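Long-range contact in anastral spindle 2, SAS 4 (Drosophila melanogaster, PDB 4BY2), which binds a proline-rich motif of Ana2 through its TCP domain in centriole assembly and probably acts as a tubulin-binding molecular adaptor: residues A[168-172]-A[183-187]. Residues are numbered along the deposited sequence; the frame is centred on the assembly and turned at random.
Sequences TEKLE and VQLRN
A classic beta bulge distorts this antiparallel pairing: Leu171 and Glu172 both stand opposite Gln184. Leu171 supplies the extra residue, its phi/psi of -68/-58 departing from the extended conformation; the N-to-C directions of 170-172 and 183-185 make an angle of 122°, their axes approaching to 4.2 Å. Glu172 O accepts from Gln184 N at 2.9 Å, whereas the bond from Leu171 N to Gln184 O, though 2.8 Å long, is strongly bent and weak. Beyond the bulge, Arg186 N donates almost linearly to Glu169 O (2.9 Å), and the CA atoms of Lys170 and Leu185 lie 3.9 Å apart. The bulge sits at the open end of the hairpin 170-175/181-185, in the Sas-4 part of the fusion, within the long single antiparallel sheet of the TCP domain. Lys170 CB packs on Val183 CG1 (3.8 Å) and Leu185 CD1 (4.1 Å), while its ammonium group (NZ) forms a salt bridge with Glu173; Val183 and Leu185 also touch Ile191 of the next strand. Gln184, t at chi1 and p at chi2, turns NE2 back to Leu185 O (3.2 Å) and OE1 to Lys190. Extended Arg186 passes Thr168, whose CG2 lies 4.0 Å from Arg186 CG and covers one guanidinium face.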
loop_
_atom_site.group_PDB
_atom_site.type_symbol
_atom_site.label_atom_id
_atom_site.label_comp_id
_atom_site.label_asym_id
_atom_site.label_seq_id
_atom_site.Cartn_x
_atom_site.Cartn_y
_atom_site.Cartn_z
ATOM N N THR A 168 -2.081 -9.359 21.150
ATOM C CA THR A 168 -1.049 -8.617 21.882
ATOM C C THR A 168 -0.445 -9.483 23.025
ATOM O O THR A 168 -0.255 -9.025 24.151
ATOM C CB THR A 168 -1.501 -7.204 22.314
ATOM O OG1 THR A 168 -2.413 -6.682 21.347
ATOM C CG2 THR A 168 -0.316 -6.238 22.459
ATOM N N GLU A 169 -0.174 -10.757 22.697
ATOM C CA GLU A 169 0.530 -11.743 23.511
ATOM C C GLU A 169 1.948 -11.499 23.017
ATOM O O GLU A 169 2.873 -11.312 23.809
ATOM C CB GLU A 169 0.077 -13.168 23.126
ATOM C CG GLU A 169 0.263 -14.202 24.216
ATOM C CD GLU A 169 -0.948 -14.294 25.119
ATOM O OE1 GLU A 169 -1.981 -14.845 24.671
ATOM O OE2 GLU A 169 -0.880 -13.787 26.261
ATOM N N LYS A 170 2.060 -11.398 21.667
ATOM C CA LYS A 170 3.241 -11.106 20.865
ATOM C C LYS A 170 3.113 -9.688 20.277
ATOM O O LYS A 170 2.152 -9.388 19.556
ATOM C CB LYS A 170 3.448 -12.164 19.751
ATOM C CG LYS A 170 2.198 -12.487 18.913
ATOM C CD LYS A 170 2.533 -13.253 17.649
ATOM C CE LYS A 170 2.519 -14.744 17.870
ATOM N NZ LYS A 170 2.683 -15.491 16.598
ATOM N N LEU A 171 4.060 -8.807 20.624
ATOM C CA LEU A 171 4.081 -7.413 20.187
ATOM C C LEU A 171 4.354 -7.254 18.680
ATOM O O LEU A 171 3.556 -6.627 17.982
ATOM C CB LEU A 171 5.111 -6.626 21.009
ATOM C CG LEU A 171 5.001 -5.117 20.923
ATOM C CD1 LEU A 171 4.225 -4.560 22.107
ATOM C CD2 LEU A 171 6.373 -4.480 20.832
ATOM N N GLU A 172 5.495 -7.784 18.198
ATOM C CA GLU A 172 5.929 -7.708 16.802
ATOM C C GLU A 172 6.654 -8.992 16.390
ATOM O O GLU A 172 7.347 -9.603 17.210
ATOM C CB GLU A 172 6.879 -6.512 16.597
ATOM C CG GLU A 172 6.207 -5.148 16.536
ATOM C CD GLU A 172 7.068 -3.974 16.969
ATOM O OE1 GLU A 172 8.314 -4.073 16.889
ATOM O OE2 GLU A 172 6.487 -2.953 17.401
ATOM N N VAL A 183 10.243 -13.375 17.490
ATOM C CA VAL A 183 8.927 -13.092 18.061
ATOM C C VAL A 183 9.096 -12.314 19.367
ATOM O O VAL A 183 9.550 -12.872 20.365
ATOM C CB VAL A 183 8.050 -14.365 18.257
ATOM C CG1 VAL A 183 6.632 -13.997 18.684
ATOM C CG2 VAL A 183 8.020 -15.233 17.004
ATOM N N GLN A 184 8.740 -11.022 19.346
ATOM C CA GLN A 184 8.780 -10.147 20.517
ATOM C C GLN A 184 7.420 -10.269 21.204
ATOM O O GLN A 184 6.397 -10.274 20.522
ATOM C CB GLN A 184 9.074 -8.689 20.094
ATOM C CG GLN A 184 9.068 -7.653 21.227
ATOM C CD GLN A 184 10.197 -7.832 22.213
ATOM O OE1 GLN A 184 11.360 -7.536 21.927
ATOM N NE2 GLN A 184 9.869 -8.293 23.411
ATOM N N LEU A 185 7.413 -10.412 22.537
ATOM C CA LEU A 185 6.190 -10.557 23.330
ATOM C C LEU A 185 5.857 -9.236 24.040
ATOM O O LEU A 185 6.727 -8.367 24.154
ATOM C CB LEU A 185 6.334 -11.711 24.358
ATOM C CG LEU A 185 6.361 -13.200 23.895
ATOM C CD1 LEU A 185 5.088 -13.628 23.204
ATOM C CD2 LEU A 185 7.585 -13.552 23.073
ATOM N N ARG A 186 4.600 -9.084 24.504
ATOM C CA ARG A 186 4.122 -7.889 25.212
ATOM C C ARG A 186 4.811 -7.731 26.577
ATOM O O ARG A 186 5.223 -6.623 26.928
ATOM C CB ARG A 186 2.599 -7.953 25.389
ATOM C CG ARG A 186 1.940 -6.634 25.777
ATOM C CD ARG A 186 0.660 -6.909 26.545
ATOM N NE ARG A 186 -0.192 -5.727 26.679
ATOM C CZ ARG A 186 -1.502 -5.772 26.900
ATOM N NH1 ARG A 186 -2.129 -6.940 26.990
ATOM N NH2 ARG A 186 -2.201 -4.650 27.008
ATOM N N ASN A 187 4.954 -8.849 27.326
ATOM C CA ASN A 187 5.581 -8.901 28.654
ATOM C C ASN A 187 7.102 -8.611 28.648
ATOM O O ASN A 187 7.696 -8.456 29.718
ATOM C CB ASN A 187 5.271 -10.237 29.359
ATOM C CG ASN A 187 5.471 -11.481 28.519
ATOM O OD1 ASN A 187 6.372 -11.569 27.681
ATOM N ND2 ASN A 187 4.630 -12.481 28.736
#